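Local coordinates for streptomycin 3''-adenylyltransferase (Enterococcus faecalis, PDB 6SXJ), which adenylates spectinomycin with ATP, giving 9-O-adenylylspectinomycin and diphosphate, and so makes bacteria resistant to spectinomycin but not to streptomycin, at residues L27-M32 and K142-Y148; F33-E38 and Q136-K142; D46-V52 and Y84-I90. One frame throughout, in Å; residues are numbered along the deposited sequence.

Interaction 1 of 3, residues L27-M32 and K142-Y148; sequences LIGTYM and KRIYGNY
A strand can stay paired while its chain begins to turn a corner if it takes in an extra residue, and 142-148 does so against 27-32. The short segments 142-144 and 27-32 run roughly antiparallel, 136° between their N-to-C directions, with axes 4.7 Å apart. Met32 and Lys142 form a hydrogen-bonded pair, CA atoms 5.2 Å apart: Met32 N donates to Lys142 O and Lys142 N to Met32 O, each at 2.9 Å. Tyr31 and Arg143 form the non-hydrogen-bonded pair beside it. Next, Ile144 (phi/psi -114/-4) and Tyr145 both face Thr30, a classic beta bulge. Thr30 O accepts from Ile144 N at 2.9 Å and Tyr145 N at 3.3 Å, while Thr30 N donates to Tyr145 O at 2.8 Å. This is the outer margin of the nucleotidyltransferase-domain sheet; 27-33 also pairs with 47-53, where Ile28 and Gly29 bulge against Val52. Past the corner at Tyr145, Tyr148 O receives the hydroxyl of Tyr31 (chi1 m), OH to O 2.7 Å. A CB on Gly29 would clash with Tyr31 OH; one on Gly146 (phi/psi 125/158) would strike Ile28 O. Toward helix 8-23, Met32 CG meets Ile144 CD1 at 3.8 Å, and Leu27 CD2 meets Tyr145 CD2 at 3.5 Å.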
loop_
_atom_site.group_PDB
_atom_site.type_symbol
_atom_site.label_atom_id
_atom_site.label_comp_id
_atom_site.label_asym_id
_atom_site.label_seq_id
_atom_site.Cartn_x
_atom_site.Cartn_y
_atom_site.Cartn_z
ATOM N N LEU A 27 5.379 20.628 6.612
ATOM C CA LEU A 27 4.261 19.702 6.485
ATOM C C LEU A 27 3.058 20.432 5.906
ATOM O O LEU A 27 2.543 21.373 6.521
ATOM C CB LEU A 27 3.912 19.092 7.843
ATOM C CG LEU A 27 2.665 18.208 7.917
ATOM C CD1 LEU A 27 2.876 16.971 7.032
ATOM C CD2 LEU A 27 2.341 17.801 9.355
ATOM N N ILE A 28 2.604 19.993 4.735
ATOM C CA ILE A 28 1.431 20.583 4.100
ATOM C C ILE A 28 0.149 19.882 4.533
ATOM O O ILE A 28 -0.857 20.527 4.840
ATOM C CB ILE A 28 1.588 20.554 2.567
ATOM C CG1 ILE A 28 2.814 21.359 2.144
ATOM C CG2 ILE A 28 0.334 21.103 1.903
ATOM C CD1 ILE A 28 3.033 21.381 0.655
ATOM N N GLY A 29 0.147 18.555 4.550
ATOM C CA GLY A 29 -1.064 17.832 4.873
ATOM C C GLY A 29 -0.754 16.415 5.304
ATOM O O GLY A 29 0.233 15.819 4.866
ATOM N N THR A 30 -1.625 15.884 6.154
ATOM C CA THR A 30 -1.559 14.494 6.592
ATOM C C THR A 30 -2.892 13.845 6.260
ATOM O O THR A 30 -3.936 14.276 6.760
ATOM C CB THR A 30 -1.261 14.389 8.089
ATOM O OG1 THR A 30 -0.195 15.280 8.439
ATOM C CG2 THR A 30 -0.852 12.976 8.439
ATOM N N TYR A 31 -2.860 12.816 5.416
ATOM C CA TYR A 31 -4.073 12.139 4.985
ATOM C C TYR A 31 -3.950 10.649 5.257
ATOM O O TYR A 31 -2.861 10.079 5.193
ATOM C CB TYR A 31 -4.350 12.382 3.488
ATOM C CG TYR A 31 -4.231 13.835 3.099
ATOM C CD1 TYR A 31 -3.000 14.386 2.789
ATOM C CD2 TYR A 31 -5.346 14.666 3.078
ATOM C CE1 TYR A 31 -2.879 15.716 2.458
ATOM C CE2 TYR A 31 -5.231 16.003 2.739
ATOM C CZ TYR A 31 -3.997 16.522 2.432
ATOM O OH TYR A 31 -3.871 17.853 2.099
ATOM N N MET A 32 -5.082 10.024 5.560
ATOM C CA MET A 32 -5.184 8.577 5.620
ATOM C C MET A 32 -6.029 8.091 4.449
ATOM O O MET A 32 -6.928 8.791 3.975
ATOM C CB MET A 32 -5.776 8.120 6.947
ATOM C CG MET A 32 -5.119 8.735 8.161
ATOM S SD MET A 32 -5.370 7.738 9.668
ATOM C CE MET A 32 -7.070 7.624 9.833
ATOM N N LYS A 142 -9.066 10.702 4.070
ATOM C CA LYS A 142 -9.459 11.468 5.248
ATOM C C LYS A 142 -8.333 12.430 5.594
ATOM O O LYS A 142 -7.221 11.996 5.915
ATOM C CB LYS A 142 -9.765 10.553 6.434
ATOM C CG LYS A 142 -10.048 11.290 7.743
ATOM C CD LYS A 142 -11.108 10.563 8.571
ATOM C CE LYS A 142 -11.276 11.173 9.961
ATOM N NZ LYS A 142 -11.669 12.611 9.903
ATOM N N ARG A 143 -8.615 13.730 5.513
ATOM C CA ARG A 143 -7.651 14.745 5.922
ATOM C C ARG A 143 -7.650 14.848 7.443
ATOM O O ARG A 143 -8.693 15.114 8.054
ATOM C CB ARG A 143 -7.987 16.097 5.294
ATOM C CG ARG A 143 -7.107 17.254 5.792
ATOM C CD ARG A 143 -7.487 18.552 5.116
ATOM N NE ARG A 143 -8.915 18.779 5.272
ATOM C CZ ARG A 143 -9.467 19.260 6.380
ATOM N NH1 ARG A 143 -8.699 19.591 7.414
ATOM N NH2 ARG A 143 -10.779 19.409 6.451
ATOM N N ILE A 144 -6.487 14.628 8.056
ATOM C CA ILE A 144 -6.327 14.757 9.497
ATOM C C ILE A 144 -5.401 15.896 9.878
ATOM O O ILE A 144 -5.203 16.149 11.073
ATOM C CB ILE A 144 -5.843 13.440 10.132
ATOM C CG1 ILE A 144 -4.397 13.133 9.750
ATOM C CG2 ILE A 144 -6.732 12.284 9.702
ATOM C CD1 ILE A 144 -3.952 11.732 10.163
ATOM N N TYR A 145 -4.801 16.572 8.904
ATOM C CA TYR A 145 -4.093 17.813 9.173
ATOM C C TYR A 145 -3.842 18.510 7.851
ATOM O O TYR A 145 -3.562 17.851 6.844
ATOM C CB TYR A 145 -2.761 17.584 9.893
ATOM C CG TYR A 145 -1.968 18.863 10.022
ATOM C CD1 TYR A 145 -2.269 19.790 11.006
ATOM C CD2 TYR A 145 -0.933 19.157 9.145
ATOM C CE1 TYR A 145 -1.556 20.961 11.127
ATOM C CE2 TYR A 145 -0.214 20.334 9.257
ATOM C CZ TYR A 145 -0.537 21.233 10.250
ATOM O OH TYR A 145 0.162 22.409 10.387
ATOM N N GLY A 146 -3.926 19.838 7.864
ATOM C CA GLY A 146 -3.581 20.614 6.689
ATOM C C GLY A 146 -4.700 21.538 6.263
ATOM O O GLY A 146 -5.862 21.311 6.609
ATOM N N ASN A 147 -4.361 22.586 5.516
ATOM C CA ASN A 147 -5.338 23.578 5.092
ATOM C C ASN A 147 -5.974 23.253 3.748
ATOM O O ASN A 147 -6.849 24.004 3.304
ATOM C CB ASN A 147 -4.690 24.967 5.011
ATOM C CG ASN A 147 -4.224 25.481 6.365
ATOM O OD1 ASN A 147 -4.783 25.134 7.407
ATOM N ND2 ASN A 147 -3.195 26.321 6.350
ATOM N N TYR A 148 -5.569 22.166 3.088
ATOM C CA TYR A 148 -6.048 21.853 1.747
ATOM C C TYR A 148 -6.476 20.395 1.659
ATOM O O TYR A 148 -5.928 19.525 2.339
ATOM C CB TYR A 148 -4.973 22.139 0.672
ATOM C CG TYR A 148 -4.298 23.487 0.821
ATOM C CD1 TYR A 148 -4.695 24.579 0.057
ATOM C CD2 TYR A 148 -3.265 23.668 1.728
ATOM C CE1 TYR A 148 -4.080 25.818 0.197
ATOM C CE2 TYR A 148 -2.651 24.901 1.878
ATOM C CZ TYR A 148 -3.065 25.972 1.111
ATOM O OH TYR A 148 -2.445 27.194 1.250
#

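Interaction 2 of 3, residues F33-E38 and Q136-K142; sequences FGSGVE and QAKRKNK
Phe33, with chi1 p, overlaps the end of helix 130-139: its CB lies 3.9 Å from Ala137 CB and 4.0 Å from Lys140 O, and Gln136 OE1 sits at the ring edge, 4.3 Å from Phe33 CD2. The CA atoms of Phe33 and Asn141 are 4.7 Å apart. Gly34 (phi/psi 94/-164) is the N-cap of the short helix 35-38, its O accepting from Val37 N at 2.9 Å and Glu38 N at 2.8 Å; at these angles a side chain would jam against Phe33 O. Phe33, Gly34 and Ser35 fit the hydrophobic-Gly-Gly/Ser signature of nucleotidyltransferases, a turn that in relatives lies at the nucleotide phosphates. Helix 130-139 ends as Lys140 leaves helical angles, and Asn141 ND2 reaches back to Ala137 O at 3.0 Å. Fully extended, Gln136 (chi1 and chi2 t) donates from NE2 to Glu38 OE2 at 2.8 Å, with a weak bond from the same NE2 to Glu38 OE1 at 3.4 Å. One water accepts from Gly34 N at 3.0 Å and lies 2.5 Å from Lys140 O and 2.7 Å from Glu38 OE1, the latter a weak bond; with more acceptors in reach than protons, it need not serve both at once. Val37, chi1 t, places CG1 3.9 Å from Lys140 CG.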
loop_
_atom_site.group_PDB
_atom_site.type_symbol
_atom_site.label_atom_id
_atom_site.label_comp_id
_atom_site.label_asym_id
_atom_site.label_seq_id
_atom_site.Cartn_x
_atom_site.Cartn_y
_atom_site.Cartn_z
ATOM N N PHE A 33 -5.711 6.902 3.957
ATOM C CA PHE A 33 -6.409 6.335 2.812
ATOM C C PHE A 33 -6.410 4.817 2.940
ATOM O O PHE A 33 -5.906 4.254 3.917
ATOM C CB PHE A 33 -5.754 6.780 1.502
ATOM C CG PHE A 33 -4.364 6.234 1.304
ATOM C CD1 PHE A 33 -3.280 6.825 1.931
ATOM C CD2 PHE A 33 -4.144 5.137 0.492
ATOM C CE1 PHE A 33 -2.004 6.337 1.756
ATOM C CE2 PHE A 33 -2.854 4.635 0.305
ATOM C CZ PHE A 33 -1.785 5.238 0.937
ATOM N N GLY A 34 -7.004 4.155 1.958
ATOM C CA GLY A 34 -6.942 2.712 1.895
ATOM C C GLY A 34 -8.131 2.028 2.539
ATOM O O GLY A 34 -9.178 2.624 2.815
ATOM N N SER A 35 -7.944 0.727 2.788
ATOM C CA SER A 35 -9.037 -0.114 3.266
ATOM C C SER A 35 -9.723 0.488 4.487
ATOM O O SER A 35 -10.944 0.371 4.640
ATOM C CB SER A 35 -8.516 -1.515 3.594
ATOM O OG SER A 35 -7.588 -1.473 4.668
ATOM N N GLY A 36 -8.955 1.132 5.369
ATOM C CA GLY A 36 -9.542 1.679 6.580
ATOM C C GLY A 36 -10.488 2.833 6.321
ATOM O O GLY A 36 -11.457 3.023 7.062
ATOM N N VAL A 37 -10.219 3.620 5.287
ATOM C CA VAL A 37 -11.073 4.746 4.932
ATOM C C VAL A 37 -12.150 4.325 3.944
ATOM O O VAL A 37 -13.287 4.793 4.018
ATOM C CB VAL A 37 -10.210 5.892 4.360
ATOM C CG1 VAL A 37 -11.076 7.076 3.986
ATOM C CG2 VAL A 37 -9.133 6.310 5.354
ATOM N N GLU A 38 -11.815 3.438 3.010
ATOM C CA GLU A 38 -12.751 3.089 1.951
ATOM C C GLU A 38 -13.758 2.037 2.393
ATOM O O GLU A 38 -14.896 2.040 1.916
ATOM C CB GLU A 38 -11.991 2.579 0.723
ATOM C CG GLU A 38 -11.308 3.669 -0.089
ATOM C CD GLU A 38 -10.310 3.114 -1.091
ATOM O OE1 GLU A 38 -9.831 3.893 -1.948
ATOM O OE2 GLU A 38 -10.001 1.902 -1.022
ATOM N N GLN A 136 -5.797 6.068 -5.693
ATOM C CA GLN A 136 -6.694 5.633 -4.629
ATOM C C GLN A 136 -6.958 6.766 -3.645
ATOM O O GLN A 136 -8.109 7.128 -3.385
ATOM C CB GLN A 136 -6.084 4.426 -3.916
ATOM C CG GLN A 136 -6.907 3.866 -2.777
ATOM C CD GLN A 136 -6.385 2.523 -2.287
ATOM O OE1 GLN A 136 -5.224 2.184 -2.495
ATOM N NE2 GLN A 136 -7.248 1.755 -1.637
ATOM N N ALA A 137 -5.889 7.341 -3.089
ATOM C CA ALA A 137 -6.044 8.394 -2.093
ATOM C C ALA A 137 -6.816 9.584 -2.652
ATOM O O ALA A 137 -7.678 10.148 -1.969
ATOM C CB ALA A 137 -4.670 8.839 -1.591
ATOM N N LYS A 138 -6.516 9.982 -3.891
ATOM C CA LYS A 138 -7.165 11.152 -4.473
ATOM C C LYS A 138 -8.674 10.975 -4.557
ATOM O O LYS A 138 -9.421 11.953 -4.433
ATOM C CB LYS A 138 -6.583 11.437 -5.859
ATOM C CG LYS A 138 -6.918 12.813 -6.409
ATOM C CD LYS A 138 -5.885 13.287 -7.429
ATOM C CE LYS A 138 -6.316 14.593 -8.094
ATOM N NZ LYS A 138 -7.345 14.373 -9.153
ATOM N N ARG A 139 -9.147 9.742 -4.748
ATOM C CA ARG A 139 -10.582 9.519 -4.882
ATOM C C ARG A 139 -11.278 9.419 -3.534
ATOM O O ARG A 139 -12.439 9.828 -3.413
ATOM C CB ARG A 139 -10.849 8.251 -5.693
ATOM C CG ARG A 139 -10.555 8.391 -7.185
ATOM C CD ARG A 139 -10.467 7.033 -7.874
ATOM N NE ARG A 139 -11.752 6.335 -7.899
ATOM C CZ ARG A 139 -12.019 5.219 -7.225
ATOM N NH1 ARG A 139 -11.089 4.658 -6.462
ATOM N NH2 ARG A 139 -13.219 4.660 -7.313
ATOM N N LYS A 140 -10.615 8.866 -2.521
ATOM C CA LYS A 140 -11.194 8.829 -1.182
ATOM C C LYS A 140 -10.079 8.846 -0.152
ATOM O O LYS A 140 -9.238 7.940 -0.122
ATOM C CB LYS A 140 -12.081 7.598 -0.984
ATOM C CG LYS A 140 -12.686 7.506 0.417
ATOM C CD LYS A 140 -14.135 7.049 0.395
ATOM C CE LYS A 140 -14.852 7.415 1.695
ATOM N NZ LYS A 140 -15.219 8.863 1.765
ATOM N N ASN A 141 -10.090 9.871 0.695
ATOM C CA ASN A 141 -9.109 10.021 1.753
ATOM C C ASN A 141 -9.766 10.712 2.937
ATOM O O ASN A 141 -10.866 11.265 2.831
ATOM C CB ASN A 141 -7.902 10.829 1.272
ATOM C CG ASN A 141 -8.259 12.271 0.961
ATOM O OD1 ASN A 141 -8.362 13.097 1.860
ATOM N ND2 ASN A 141 -8.457 12.575 -0.312
ATOM N N LYS A 142 -9.066 10.702 4.070
ATOM C CA LYS A 142 -9.459 11.468 5.248
ATOM C C LYS A 142 -8.333 12.430 5.594
ATOM O O LYS A 142 -7.221 11.996 5.915
ATOM C CB LYS A 142 -9.765 10.553 6.434
ATOM C CG LYS A 142 -10.048 11.290 7.743
ATOM C CD LYS A 142 -11.108 10.563 8.571
ATOM C CE LYS A 142 -11.276 11.173 9.961
ATOM N NZ LYS A 142 -11.669 12.611 9.903
HETATM O O HOH W 1 -8.334 5.572 -0.375
#

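Interaction 3 of 3, residues D46-V52 and Y84-I90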
loop_
_atom_site.group_PDB
_atom_site.type_symbol
_atom_site.label_atom_id
_atom_site.label_comp_id
_atom_site.label_asym_id
_atom_site.label_seq_id
_atom_site.Cartn_x
_atom_site.Cartn_y
_atom_site.Cartn_z
ATOM N N ASP A 46 -4.782 -2.080 8.105
ATOM C CA ASP A 46 -3.614 -1.233 8.243
ATOM C C ASP A 46 -4.026 0.231 8.383
ATOM O O ASP A 46 -5.087 0.654 7.920
ATOM C CB ASP A 46 -2.697 -1.344 7.026
ATOM C CG ASP A 46 -2.051 -2.708 6.881
ATOM O OD1 ASP A 46 -2.238 -3.573 7.761
ATOM O OD2 ASP A 46 -1.345 -2.899 5.870
ATOM N N LEU A 47 -3.138 1.010 8.994
ATOM C CA LEU A 47 -3.214 2.465 8.993
ATOM C C LEU A 47 -2.289 2.996 7.900
ATOM O O LEU A 47 -1.063 2.963 8.051
ATOM C CB LEU A 47 -2.812 3.020 10.356
ATOM C CG LEU A 47 -3.683 2.699 11.576
ATOM C CD1 LEU A 47 -3.010 3.255 12.817
ATOM C CD2 LEU A 47 -5.063 3.291 11.376
ATOM N N ASP A 48 -2.877 3.516 6.823
ATOM C CA ASP A 48 -2.146 3.979 5.649
ATOM C C ASP A 48 -2.168 5.500 5.617
ATOM O O ASP A 48 -3.242 6.106 5.539
ATOM C CB ASP A 48 -2.760 3.421 4.365
ATOM C CG ASP A 48 -2.707 1.904 4.293
ATOM O OD1 ASP A 48 -1.592 1.359 4.155
ATOM O OD2 ASP A 48 -3.781 1.256 4.355
ATOM N N PHE A 49 -0.986 6.113 5.637
ATOM C CA PHE A 49 -0.865 7.562 5.668
ATOM C C PHE A 49 -0.169 8.062 4.411
ATOM O O PHE A 49 0.879 7.531 4.020
ATOM C CB PHE A 49 -0.080 8.024 6.896
ATOM C CG PHE A 49 -0.737 7.705 8.196
ATOM C CD1 PHE A 49 -0.458 6.524 8.861
ATOM C CD2 PHE A 49 -1.609 8.603 8.776
ATOM C CE1 PHE A 49 -1.033 6.245 10.068
ATOM C CE2 PHE A 49 -2.203 8.320 9.972
ATOM C CZ PHE A 49 -1.923 7.136 10.624
ATOM N N LEU A 50 -0.741 9.099 3.802
ATOM C CA LEU A 50 -0.076 9.885 2.772
ATOM C C LEU A 50 0.214 11.266 3.340
ATOM O O LEU A 50 -0.693 11.930 3.866
ATOM C CB LEU A 50 -0.931 10.003 1.510
ATOM C CG LEU A 50 -0.265 10.685 0.315
ATOM C CD1 LEU A 50 0.815 9.801 -0.252
ATOM C CD2 LEU A 50 -1.303 10.994 -0.738
ATOM N N VAL A 51 1.475 11.682 3.260
ATOM C CA VAL A 51 1.933 12.951 3.812
ATOM C C VAL A 51 2.548 13.771 2.688
ATOM O O VAL A 51 3.308 13.246 1.865
ATOM C CB VAL A 51 2.949 12.732 4.950
ATOM C CG1 VAL A 51 3.487 14.066 5.457
ATOM C CG2 VAL A 51 2.327 11.938 6.080
ATOM N N VAL A 52 2.222 15.056 2.652
ATOM C CA VAL A 52 2.695 15.959 1.612
ATOM C C VAL A 52 3.506 17.067 2.262
ATOM O O VAL A 52 3.072 17.664 3.256
ATOM C CB VAL A 52 1.534 16.548 0.793
ATOM C CG1 VAL A 52 2.074 17.455 -0.307
ATOM C CG2 VAL A 52 0.688 15.433 0.201
ATOM N N TYR A 84 -0.474 -2.329 11.571
ATOM C CA TYR A 84 0.669 -1.887 10.784
ATOM C C TYR A 84 0.475 -0.430 10.394
ATOM O O TYR A 84 -0.614 -0.029 9.976
ATOM C CB TYR A 84 0.823 -2.725 9.513
ATOM C CG TYR A 84 1.282 -4.144 9.725
ATOM C CD1 TYR A 84 2.507 -4.425 10.316
ATOM C CD2 TYR A 84 0.495 -5.206 9.309
ATOM C CE1 TYR A 84 2.921 -5.724 10.497
ATOM C CE2 TYR A 84 0.896 -6.500 9.488
ATOM C CZ TYR A 84 2.113 -6.762 10.078
ATOM O OH TYR A 84 2.511 -8.073 10.248
ATOM N N ILE A 85 1.530 0.364 10.524
ATOM C CA ILE A 85 1.567 1.713 9.972
ATOM C C ILE A 85 2.375 1.691 8.675
ATOM O O ILE A 85 3.511 1.215 8.648
ATOM C CB ILE A 85 2.172 2.709 10.971
ATOM C CG1 ILE A 85 1.236 2.891 12.182
ATOM C CG2 ILE A 85 2.403 4.058 10.308
ATOM C CD1 ILE A 85 1.869 3.660 13.272
ATOM N N GLU A 86 1.785 2.221 7.609
ATOM C CA GLU A 86 2.462 2.474 6.350
ATOM C C GLU A 86 2.324 3.960 6.073
ATOM O O GLU A 86 1.212 4.497 6.121
ATOM C CB GLU A 86 1.838 1.642 5.234
ATOM C CG GLU A 86 2.784 1.192 4.155
ATOM C CD GLU A 86 2.123 0.166 3.263
ATOM O OE1 GLU A 86 1.889 -0.972 3.732
ATOM O OE2 GLU A 86 1.799 0.509 2.111
ATOM N N LEU A 87 3.444 4.629 5.825
ATOM C CA LEU A 87 3.437 6.072 5.634
ATOM C C LEU A 87 4.351 6.454 4.484
ATOM O O LEU A 87 5.540 6.128 4.509
ATOM C CB LEU A 87 3.888 6.801 6.904
ATOM C CG LEU A 87 3.786 8.328 6.879
ATOM C CD1 LEU A 87 3.248 8.845 8.227
ATOM C CD2 LEU A 87 5.122 8.947 6.594
ATOM N N THR A 88 3.804 7.194 3.519
ATOM C CA THR A 88 4.528 7.689 2.357
ATOM C C THR A 88 4.538 9.210 2.371
ATOM O O THR A 88 3.532 9.844 2.705
ATOM C CB THR A 88 3.883 7.210 1.051
ATOM O OG1 THR A 88 3.876 5.780 1.016
ATOM C CG2 THR A 88 4.642 7.751 -0.146
ATOM N N ILE A 89 5.670 9.790 1.983
ATOM C CA ILE A 89 5.839 11.235 1.903
ATOM C C ILE A 89 6.125 11.599 0.454
ATOM O O ILE A 89 7.023 11.021 -0.174
ATOM C CB ILE A 89 6.977 11.724 2.821
ATOM C CG1 ILE A 89 6.736 11.258 4.258
ATOM C CG2 ILE A 89 7.104 13.236 2.742
ATOM C CD1 ILE A 89 7.771 11.735 5.248
ATOM N N ILE A 90 5.365 12.554 -0.071
ATOM C CA ILE A 90 5.626 13.127 -1.382
ATOM C C ILE A 90 5.833 14.627 -1.232
ATOM O O ILE A 90 5.303 15.265 -0.312
ATOM C CB ILE A 90 4.485 12.841 -2.381
ATOM C CG1 ILE A 90 3.134 13.240 -1.775
ATOM C CG2 ILE A 90 4.485 11.374 -2.785
ATOM C CD1 ILE A 90 2.003 13.234 -2.771
HETATM O O HOH W 2 -2.534 -3.850 10.323
HETATM O O HOH W 3 1.415 4.963 2.552
#
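Backbone hydrogen bonds set the frame of this contact, a textbook case of parallel pairing: the strand axes lie 4.7 Å apart at 12°, and Leu47, Phe49 and Val51 each bond through both N and O. Leu47 N donates to Tyr84 O (2.9 Å) and Glu86 N to Leu47 O (3.0 Å); Phe49 N then donates to Glu86 O (2.8 Å), Thr88 N to Phe49 O (3.0 Å), Val51 N to Thr88 O (2.8 Å) and Ile90 N to Val51 O (2.9 Å). CA-H...O contacts fill in between, the shortest from Ile89 CA to Val51 O at 3.2 Å. The two strands, with helix 59-69, form a beta-alpha-beta unit of the nucleotidyltransferase domain.

Apolar packing occupies both faces. With Leu47, Ile85 and Ile89, Phe49 and Val51 face helix 8-23, and both touch Leu87 CD1, Phe49 CB at 3.7 Å and Val51 CG2 at 3.9 Å. On the other face Val52 CG2 meets Ile90 CG1 at 3.8 Å, beside helix 130-139.

Two waters join the segments. One donates to Asp46 OD1 (2.6 Å) and accepts from Tyr84 N (2.8 Å); another donates to Phe49 O (3.0 Å) and lies 3.0 Å from Thr88 OG1.

Charge gathers at the N-terminal end, with Asp46 OD2 4.3 Å from Glu86 OE1 and Asp48 OD1 4.0 Å from Glu86 OE2. Three carboxylates held so close repel one another unless cations or protons intervene, and Asp-Leu-Asp fits the family signature whose acids bind catalytic metal ions, so this cluster is probably the metal site.

Overall arrangement
From the N terminus, helix 8-23 leads into strand 27-33, which contributes to interaction 1 and then, through Phe33 and helix 35-38, to interaction 2. Strand 47-53 follows, and interaction 3 closes the first and shortest loop when 84-90 returns beside it. Helix 130-139 next comes back to 33-38, closing interaction 2 around interaction 3, and the strand that follows closes interaction 1 around both. The loops therefore nest without crossing, and Lys142 belongs to both outer contacts. Across the sheet, Tyr31 and Phe33 bond to strand 47-53, so interactions 1 and 3 occupy neighbouring strand pairs while interaction 2 ties the sheet to helix 130-139.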